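Local coordinates for protein glutaredoxin 2 (Salmonella enterica subsp. enterica serovar Typhimurium, PDB 3IR4) that binds glutathione and, as a glutaredoxin with a GST-like fold, probably catalyses glutathione-dependent thiol-disulfide exchange, at residues Pro106-Lys110 against Ser111-Glu115; Phe116-Pro119 against Ala120-Gln123; Ala166-Gly169 against Glu170-Asp174. One frame throughout, in Å; residues are numbered along the deposited sequence.

Contact 1: Pro106-Lys110 against Ser111-Glu115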
ATOM      1  N   PRO A 106      -1.390 -14.651  -1.738  1.00  3.81           N
ATOM      2  CA  PRO A 106      -1.305 -15.612  -2.819  1.00  4.22           C
ATOM      3  C   PRO A 106      -1.368 -14.965  -4.186  1.00  3.68           C
ATOM      4  O   PRO A 106      -0.813 -15.495  -5.142  1.00  4.83           O
ATOM      5  CB  PRO A 106      -2.524 -16.523  -2.573  1.00  4.79           C
ATOM      6  CG  PRO A 106      -2.836 -16.392  -1.148  1.00  6.22           C
ATOM      7  CD  PRO A 106      -2.527 -14.949  -0.842  1.00  4.48           C
ATOM      8  N   ARG A 107      -2.105 -13.857  -4.288  1.00  3.57           N
ATOM      9  CA  ARG A 107      -2.226 -13.131  -5.529  1.00  3.40           C
ATOM     10  C   ARG A 107      -0.972 -12.324  -5.846  1.00  3.83           C
ATOM     11  O   ARG A 107      -0.505 -12.311  -6.995  1.00  4.44           O
ATOM     12  CB  ARG A 107      -3.510 -12.291  -5.536  1.00  3.50           C
ATOM     13  CG  ARG A 107      -4.748 -13.166  -5.626  1.00  3.56           C
ATOM     14  CD  ARG A 107      -6.015 -12.375  -5.428  1.00  4.53           C
ATOM     15  NE  ARG A 107      -7.245 -13.166  -5.623  1.00  4.62           N
ATOM     16  CZ  ARG A 107      -7.679 -14.085  -4.770  1.00  4.71           C
ATOM     17  NH1 ARG A 107      -7.071 -14.283  -3.615  1.00  4.98           N
ATOM     18  NH2 ARG A 107      -8.741 -14.820  -5.076  1.00  5.36           N
ATOM     19  N   PHE A 108      -0.385 -11.679  -4.842  1.00  3.92           N
ATOM     20  CA  PHE A 108       0.891 -11.016  -5.052  1.00  4.59           C
ATOM     21  C   PHE A 108       1.909 -12.007  -5.649  1.00  4.46           C
ATOM     22  O   PHE A 108       2.614 -11.687  -6.604  1.00  4.64           O
ATOM     23  CB  PHE A 108       1.481 -10.482  -3.727  1.00  4.94           C
ATOM     24  CG  PHE A 108       0.720  -9.340  -3.073  1.00  4.49           C
ATOM     25  CD1 PHE A 108      -0.058  -8.433  -3.769  1.00  5.38           C
ATOM     26  CD2 PHE A 108       0.912  -9.115  -1.736  1.00  5.36           C
ATOM     27  CE1 PHE A 108      -0.676  -7.372  -3.111  1.00  6.10           C
ATOM     28  CE2 PHE A 108       0.301  -8.030  -1.084  1.00  6.11           C
ATOM     29  CZ  PHE A 108      -0.482  -7.190  -1.778  1.00  5.60           C
ATOM     30  N   ALA A 109       1.955 -13.202  -5.081  1.00  4.49           N
ATOM     31  CA  ALA A 109       2.928 -14.216  -5.470  1.00  4.75           C
ATOM     32  C   ALA A 109       2.762 -14.717  -6.904  1.00  4.33           C
ATOM     33  O   ALA A 109       3.687 -15.289  -7.456  1.00  5.12           O
ATOM     34  CB  ALA A 109       2.833 -15.378  -4.536  1.00  5.79           C
ATOM     35  N   LYS A 110       1.568 -14.526  -7.462  1.00  4.07           N
ATOM     36  CA  LYS A 110       1.238 -14.921  -8.816  1.00  3.98           C
ATOM     37  C   LYS A 110       1.261 -13.796  -9.824  1.00  3.95           C
ATOM     38  O   LYS A 110       1.006 -14.032 -10.990  1.00  5.46           O
ATOM     39  CB  LYS A 110      -0.148 -15.552  -8.832  1.00  4.73           C
ATOM     40  CG  LYS A 110      -0.190 -16.954  -8.250  1.00  4.60           C
ATOM     41  CD  LYS A 110      -1.629 -17.422  -7.983  1.00  4.83           C
ATOM     42  CE  LYS A 110      -1.860 -18.911  -8.143  1.00  5.92           C
ATOM     43  NZ  LYS A 110      -1.024 -19.738  -7.249  1.00  6.55           N
ATOM     44  N   SER A 111       1.584 -12.567  -9.383  1.00  4.27           N
ATOM     45  CA  SER A 111       1.416 -11.407 -10.228  1.00  4.28           C
ATOM     46  C   SER A 111       2.725 -10.741 -10.652  1.00  4.52           C
ATOM     47  O   SER A 111       3.784 -10.935 -10.064  1.00  5.24           O
ATOM     48  CB  SER A 111       0.499 -10.397  -9.509  1.00  5.15           C
ATOM     49  OG  SER A 111      -0.796 -10.938  -9.342  1.00  5.96           O
ATOM     50  N   ALA A 112       2.655  -9.940 -11.706  0.50  4.70           N
ATOM     51  CA  ALA A 112       3.844  -9.322 -12.289  0.50  4.64           C
ATOM     52  C   ALA A 112       4.344  -8.042 -11.609  0.50  5.91           C
ATOM     53  O   ALA A 112       4.497  -7.033 -12.257  0.50  7.62           O
ATOM     54  CB  ALA A 112       3.626  -9.074 -13.777  0.50  5.58           C
ATOM     55  N   PHE A 113       4.588  -8.073 -10.309  0.50  4.91           N
ATOM     56  CA  PHE A 113       5.264  -6.940  -9.648  0.50  5.40           C
ATOM     57  C   PHE A 113       6.764  -7.049  -9.926  0.50  5.20           C
ATOM     58  O   PHE A 113       7.320  -8.150  -9.948  0.50  5.58           O
ATOM     59  CB  PHE A 113       5.019  -6.936  -8.149  0.50  5.16           C
ATOM     60  CG  PHE A 113       3.606  -6.697  -7.775  0.50  4.83           C
ATOM     61  CD1 PHE A 113       2.823  -7.724  -7.291  0.50  5.07           C
ATOM     62  CD2 PHE A 113       3.055  -5.435  -7.885  0.50  3.94           C
ATOM     63  CE1 PHE A 113       1.529  -7.503  -6.928  0.50  6.28           C
ATOM     64  CE2 PHE A 113       1.754  -5.205  -7.514  0.50  4.71           C
ATOM     65  CZ  PHE A 113       0.994  -6.237  -7.036  0.50  7.16           C
ATOM     66  N   ASP A 114       7.434  -5.907 -10.082  1.00  5.58           N
ATOM     67  CA  ASP A 114       8.847  -5.908 -10.446  1.00  5.98           C
ATOM     68  C   ASP A 114       9.755  -6.584  -9.434  1.00  5.37           C
ATOM     69  O   ASP A 114      10.761  -7.175  -9.813  1.00  5.49           O
ATOM     70  CB  ASP A 114       9.335  -4.478 -10.718  1.00  6.70           C
ATOM     71  CG  ASP A 114       8.876  -3.908 -12.020  1.00 10.07           C
ATOM     72  OD1 ASP A 114       8.197  -4.595 -12.819  1.00 13.14           O
ATOM     73  OD2 ASP A 114       9.187  -2.719 -12.232  1.00 13.04           O
ATOM     74  N   GLU A 115       9.406  -6.530  -8.154  1.00  4.53           N
ATOM     75  CA  GLU A 115      10.214  -7.154  -7.114  1.00  4.64           C
ATOM     76  C   GLU A 115      10.249  -8.664  -7.202  1.00  4.23           C
ATOM     77  O   GLU A 115      11.059  -9.302  -6.523  1.00  4.76           O
ATOM     78  CB  GLU A 115       9.787  -6.721  -5.709  1.00  4.37           C
ATOM     79  CG  GLU A 115       8.381  -7.054  -5.294  1.00  5.15           C
ATOM     80  CD  GLU A 115       7.329  -6.017  -5.648  1.00  4.26           C
ATOM     81  OE1 GLU A 115       7.593  -5.155  -6.530  1.00  4.92           O
ATOM     82  OE2 GLU A 115       6.230  -6.078  -5.051  1.00  6.06           O
TER
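S111 folds back and gives both its hydroxyl and its amide to the carbonyls of R107 and F108, at the end of helix 101-108. OG donates to R107 O over 2.7 Å, with OG anti to its own carbonyl carbon (chi1 -64°), a torsion that lays the hydroxyl back toward the helix. R107 O also accepts from K110 N, and the two donors come from opposite faces of its carbonyl plane. The amide S111 N donates to F108 O at 3.1 Å, closing a type I turn from F108 to S111. Beyond A112, F113 brings its ring back: in the conformer described, F113 CE1 lies 3.7 Å from F108 CD1, with the two ring planes about 80° apart. A second shell holds these groups. The guanidinium of R107 leads away from the turn to S143 OG, L103 O and I218 O, while the F108 ring meets that of H11 and its side chain touches F125. The arrangement is a helix C-terminus closed by a beta turn, in the all-helical C-terminal domain of a GST-like fold, with the F108 side chain about 7 Å from bound glutathione.

Contact 2: Phe116-Pro119 against Ala120-Gln123; sequences FSTP and AARQ
F116 O and R122 NE share a water that bridges the loop to the first turn of helix 119-133. The water donates to F116 O at 2.7 Å and accepts from R122 NE at 2.8 Å, lying at the edge of the guanidinium and in its plane. One face of that flat group is covered by a methylene: F116 CB stands 3.5 Å above the plane, over its centre, while the phenyl ring is inclined by 58° and passes obliquely near NH1. R122 reaches this place with CG anti to the backbone N (chi1 -169°) and a bend at chi3 that turns the guanidinium back over F116. Its NH1 is bound beyond this segment pair, to A109 O and S111 O, and the F116 ring goes on to meet H11 and F125. T118 is the N-cap, immediately before helix 119-133. T118 OG1, placed between its backbone N and carbonyl carbon, accepts from A121 N at 3.0 Å, and A121 CB packs 3.2 Å from the same oxygen. The regular helical bonds follow, R122 N to T118 O at 3.1 Å and Q123 N to P119 O at 3.0 Å. Thus the capping hydroxyl supplies an acceptor to a first-turn amide that has no earlier helical carbonyl, and the guanidinium is surrounded by neutral acceptors, A109 O, S111 O and the water, which would solvate its charge without an acidic partner among them.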
ATOM      1  N   PHE A 116       9.348  -9.235  -7.997  1.00  4.32           N
ATOM      2  CA  PHE A 116       9.283 -10.692  -8.181  1.00  4.58           C
ATOM      3  C   PHE A 116       9.723 -11.069  -9.579  1.00  4.73           C
ATOM      4  O   PHE A 116       9.404 -12.139 -10.059  1.00  5.65           O
ATOM      5  CB  PHE A 116       7.874 -11.233  -7.961  1.00  4.64           C
ATOM      6  CG  PHE A 116       7.252 -10.859  -6.630  1.00  4.72           C
ATOM      7  CD1 PHE A 116       7.971 -10.945  -5.447  1.00  5.05           C
ATOM      8  CD2 PHE A 116       5.918 -10.500  -6.562  1.00  5.83           C
ATOM      9  CE1 PHE A 116       7.395 -10.625  -4.220  1.00  5.50           C
ATOM     10  CE2 PHE A 116       5.329 -10.156  -5.341  1.00  6.61           C
ATOM     11  CZ  PHE A 116       6.062 -10.251  -4.184  1.00  5.93           C
ATOM     12  N   SER A 117      10.451 -10.203 -10.264  1.00  5.46           N
ATOM     13  CA  SER A 117      10.762 -10.464 -11.673  1.00  6.52           C
ATOM     14  C   SER A 117      11.605 -11.680 -11.916  1.00  6.93           C
ATOM     15  O   SER A 117      11.477 -12.312 -12.933  1.00  9.91           O
ATOM     16  CB  SER A 117      11.347  -9.242 -12.348  1.00  7.42           C
ATOM     17  OG  SER A 117      12.526  -8.830 -11.745  1.00  9.12           O
ATOM     18  N   THR A 118      12.463 -12.018 -10.984  1.00  7.15           N
ATOM     19  CA  THR A 118      13.289 -13.219 -11.135  1.00  8.25           C
ATOM     20  C   THR A 118      12.572 -14.390 -10.454  1.00  7.71           C
ATOM     21  O   THR A 118      11.899 -14.224  -9.428  1.00  8.51           O
ATOM     22  CB  THR A 118      14.684 -13.081 -10.514  1.00  9.88           C
ATOM     23  OG1 THR A 118      14.561 -12.896  -9.098  1.00 13.46           O
ATOM     24  CG2 THR A 118      15.467 -11.929 -11.158  1.00 13.03           C
ATOM     25  N   PRO A 119      12.735 -15.606 -11.016  1.00  7.40           N
ATOM     26  CA  PRO A 119      12.215 -16.758 -10.317  1.00  7.50           C
ATOM     27  C   PRO A 119      12.695 -16.861  -8.864  1.00  5.73           C
ATOM     28  O   PRO A 119      11.937 -17.258  -7.995  1.00  6.09           O
ATOM     29  CB  PRO A 119      12.735 -17.925 -11.174  1.00  7.60           C
ATOM     30  CG  PRO A 119      12.798 -17.347 -12.570  1.00  8.77           C
ATOM     31  CD  PRO A 119      13.207 -15.935 -12.381  1.00  8.50           C
ATOM     32  N   ALA A 120      13.954 -16.538  -8.604  1.00  5.50           N
ATOM     33  CA  ALA A 120      14.480 -16.631  -7.244  1.00  5.58           C
ATOM     34  C   ALA A 120      13.747 -15.687  -6.292  1.00  5.25           C
ATOM     35  O   ALA A 120      13.453 -16.051  -5.163  1.00  5.66           O
ATOM     36  CB  ALA A 120      15.978 -16.363  -7.209  1.00  7.52           C
ATOM     37  N   ALA A 121      13.486 -14.458  -6.725  1.00  5.09           N
ATOM     38  CA  ALA A 121      12.794 -13.482  -5.891  1.00  5.68           C
ATOM     39  C   ALA A 121      11.375 -13.899  -5.587  1.00  5.03           C
ATOM     40  O   ALA A 121      10.906 -13.776  -4.466  1.00  5.18           O
ATOM     41  CB  ALA A 121      12.807 -12.124  -6.540  1.00  6.96           C
ATOM     42  N   ARG A 122      10.689 -14.464  -6.576  1.00  5.00           N
ATOM     43  CA  ARG A 122       9.326 -14.907  -6.389  1.00  4.49           C
ATOM     44  C   ARG A 122       9.286 -16.094  -5.413  1.00  4.63           C
ATOM     45  O   ARG A 122       8.457 -16.129  -4.520  1.00  5.44           O
ATOM     46  CB  ARG A 122       8.687 -15.256  -7.712  1.00  4.59           C
ATOM     47  CG  ARG A 122       7.211 -15.481  -7.617  1.00  4.81           C
ATOM     48  CD  ARG A 122       6.564 -15.733  -8.987  1.00  3.91           C
ATOM     49  NE  ARG A 122       6.745 -14.635  -9.931  1.00  4.69           N
ATOM     50  CZ  ARG A 122       5.962 -13.561  -9.987  1.00  4.62           C
ATOM     51  NH1 ARG A 122       4.919 -13.415  -9.184  1.00  5.44           N
ATOM     52  NH2 ARG A 122       6.227 -12.615 -10.875  1.00  5.08           N
ATOM     53  N   GLN A 123      10.211 -17.049  -5.581  1.00  4.99           N
ATOM     54  CA  GLN A 123      10.262 -18.189  -4.679  1.00  5.30           C
ATOM     55  C   GLN A 123      10.538 -17.756  -3.246  1.00  5.67           C
ATOM     56  O   GLN A 123       9.972 -18.304  -2.273  1.00  6.12           O
ATOM     57  CB  GLN A 123      11.295 -19.210  -5.131  1.00  7.09           C
ATOM     58  CG  GLN A 123      11.370 -20.419  -4.192  1.00  9.94           C
ATOM     59  CD  GLN A 123      12.463 -21.360  -4.588  1.00 15.40           C
ATOM     60  OE1 GLN A 123      13.505 -21.412  -3.944  1.00 22.16           O
ATOM     61  NE2 GLN A 123      12.259 -22.070  -5.665  1.00 17.52           N
TER
HETATM   62  O   HOH W   1       8.810 -14.171 -11.761  1.00  8.33           O

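Contact 3: Ala166-Gly169 against Glu170-Asp174; sequences AVNG and ELSED
E170 follows G169 directly and, in the conformer described, lays its CB 3.6 Å from G169 C, while its carbonyl carbon is covered by the methyl of A166, with A166 CB 3.5 Å from E170 C. The chain before it turns tightly: G169 N donates to A166 O in a type I turn, and G169 takes a positive phi, where a side chain would press on the preceding carbonyl oxygen. E170 O accepts from a water at 2.7 Å, the first of three links that this water makes across the turn; it also accepts from the amide N168 N and the hydroxyl S172 OG. L171 directs its side chain away from the turn, but its backbone N lies beside the same methyl, 3.6 Å from A166 CB. S172 is the N-cap of helix 173-185: with chi1 at 73° its OG accepts from D174 N over 3.1 Å, so the one hydroxyl serves both the helix start and the water. D175, three residues on, accepts from S172 N through its side chain, as in the Ser-x-x-Asp N-capping motif of the GST fold, and its other carboxylate oxygen takes V167 N. D174 turns back toward the turn, its OD2 accepting from N168 ND2 at 2.8 Å. OD2 lies in the amide plane of N168, and the donor comes to its anti side, tilted 28° from the carboxylate plane; the amide and carboxylate planes are 83° apart. V167 CG1 packs 3.6 Å from D174 CB. D174 has further partners in a salt bridge from its OD1 to R85 NE and in a bond from N86 N to OD2, while N168 ND2 also donates to K84 O.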
ATOM      1  N   ALA A 166     -10.828  12.595   0.710  1.00  4.37           N
ATOM      2  CA  ALA A 166     -10.499  12.616   2.144  1.00  4.90           C
ATOM      3  C   ALA A 166     -11.504  11.789   2.910  1.00  4.61           C
ATOM      4  O   ALA A 166     -12.672  12.154   3.011  1.00  4.84           O
ATOM      5  CB  ALA A 166     -10.478  14.034   2.697  1.00  6.90           C
ATOM      6  N   VAL A 167     -11.045  10.697   3.497  1.00  4.42           N
ATOM      7  CA  VAL A 167     -11.969   9.790   4.188  1.00  5.08           C
ATOM      8  C   VAL A 167     -12.747  10.465   5.311  1.00  4.93           C
ATOM      9  O   VAL A 167     -13.912  10.146   5.539  1.00  5.82           O
ATOM     10  CB  VAL A 167     -11.262   8.473   4.637  1.00  5.99           C
ATOM     11  CG1 VAL A 167     -10.168   8.739   5.635  1.00  5.97           C
ATOM     12  CG2 VAL A 167     -12.268   7.475   5.178  1.00  8.19           C
ATOM     13  N   ASN A 168     -12.120  11.420   5.984  1.00  5.28           N
ATOM     14  CA  ASN A 168     -12.785  12.152   7.067  1.00  6.90           C
ATOM     15  C   ASN A 168     -13.175  13.575   6.706  1.00  8.05           C
ATOM     16  O   ASN A 168     -13.665  14.292   7.584  1.00 10.61           O
ATOM     17  CB  ASN A 168     -11.905  12.125   8.322  1.00  7.74           C
ATOM     18  CG  ASN A 168     -11.533  10.709   8.748  1.00  5.97           C
ATOM     19  OD1 ASN A 168     -12.313   9.779   8.577  1.00  8.26           O
ATOM     20  ND2 ASN A 168     -10.313  10.536   9.191  1.00  6.21           N
ATOM     21  N   GLY A 169     -13.014  13.978   5.444  1.00  6.12           N
ATOM     22  CA  GLY A 169     -13.396  15.333   4.993  1.00  7.06           C
ATOM     23  C   GLY A 169     -12.195  16.177   4.651  1.00  6.55           C
ATOM     24  O   GLY A 169     -12.206  16.886   3.668  1.00  9.63           O
ATOM     25  N   GLU A 170     -11.175  16.148   5.512  0.50  6.88           N
ATOM     26  CA  GLU A 170      -9.880  16.799   5.267  0.50  6.82           C
ATOM     27  C   GLU A 170      -8.866  15.668   5.280  0.50  5.52           C
ATOM     28  O   GLU A 170      -8.985  14.745   6.071  0.50  5.61           O
ATOM     29  CB  GLU A 170      -9.486  17.795   6.371  0.50  7.81           C
ATOM     30  CG  GLU A 170     -10.289  19.074   6.485  0.50  8.97           C
ATOM     31  CD  GLU A 170      -9.854  19.885   7.680  0.50 10.58           C
ATOM     32  OE1 GLU A 170      -8.637  19.989   7.926  0.50 12.04           O
ATOM     33  OE2 GLU A 170     -10.727  20.386   8.390  0.50  9.69           O
ATOM     34  N   LEU A 171      -7.858  15.749   4.424  1.00  5.18           N
ATOM     35  CA  LEU A 171      -6.841  14.703   4.327  1.00  4.65           C
ATOM     36  C   LEU A 171      -6.203  14.453   5.675  1.00  4.74           C
ATOM     37  O   LEU A 171      -5.835  15.402   6.382  1.00  5.33           O
ATOM     38  CB  LEU A 171      -5.753  15.103   3.329  1.00  5.75           C
ATOM     39  CG  LEU A 171      -4.857  13.960   2.872  1.00  6.19           C
ATOM     40  CD1 LEU A 171      -5.540  13.077   1.797  1.00  8.47           C
ATOM     41  CD2 LEU A 171      -3.506  14.512   2.388  1.00  7.65           C
ATOM     42  N   SER A 172      -6.048  13.192   6.016  1.00  4.49           N
ATOM     43  CA  SER A 172      -5.478  12.798   7.305  1.00  4.20           C
ATOM     44  C   SER A 172      -4.657  11.506   7.137  1.00  4.43           C
ATOM     45  O   SER A 172      -4.660  10.866   6.083  1.00  4.41           O
ATOM     46  CB  SER A 172      -6.567  12.551   8.349  1.00  4.67           C
ATOM     47  OG  SER A 172      -7.268  11.338   8.089  1.00  4.89           O
ATOM     48  N   GLU A 173      -4.009  11.083   8.224  1.00  4.21           N
ATOM     49  CA  GLU A 173      -3.271   9.839   8.193  1.00  4.24           C
ATOM     50  C   GLU A 173      -4.209   8.650   7.958  1.00  3.66           C
ATOM     51  O   GLU A 173      -3.739   7.590   7.528  1.00  4.00           O
ATOM     52  CB  GLU A 173      -2.441   9.648   9.457  1.00  4.47           C
ATOM     53  CG  GLU A 173      -1.239  10.596   9.584  1.00  5.57           C
ATOM     54  CD  GLU A 173      -1.588  12.009  10.063  1.00  6.33           C
ATOM     55  OE1 GLU A 173      -2.774  12.284  10.401  1.00  6.07           O
ATOM     56  OE2 GLU A 173      -0.644  12.821  10.133  1.00  7.45           O
ATOM     57  N   ASP A 174      -5.518   8.778   8.215  1.00  4.01           N
ATOM     58  CA  ASP A 174      -6.427   7.687   7.855  1.00  4.14           C
ATOM     59  C   ASP A 174      -6.410   7.414   6.364  1.00  3.86           C
ATOM     60  O   ASP A 174      -6.544   6.268   5.948  1.00  4.34           O
ATOM     61  CB  ASP A 174      -7.857   7.949   8.328  1.00  4.30           C
ATOM     62  CG  ASP A 174      -8.034   7.822   9.843  1.00  5.42           C
ATOM     63  OD1 ASP A 174      -7.146   7.267  10.526  1.00  6.41           O
ATOM     64  OD2 ASP A 174      -9.122   8.245  10.317  1.00  6.04           O
TER
HETATM   65  O   HOH W   2      -9.240  12.071   6.153  1.00  5.61           O

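Overall arrangement
Along the chain the three contacts come in series, without nesting or crossing, and each is local: a helix end, a helix start, and a turn leading into a helix. Contact 1 ends helix 101-108, and contact 2 follows at once to start helix 119-133; their centres lie 9 Å apart. They touch directly, and R122 of contact 2 joins the two, tying the end of the first helix to the beginning of the next. Contact 3 comes after helix 143-160 and starts helix 173-185 across the centre of the chain, about 30 Å from contact 1 and 36 Å from contact 2 between centres, where it meets residues 80-86 and helix 87-97.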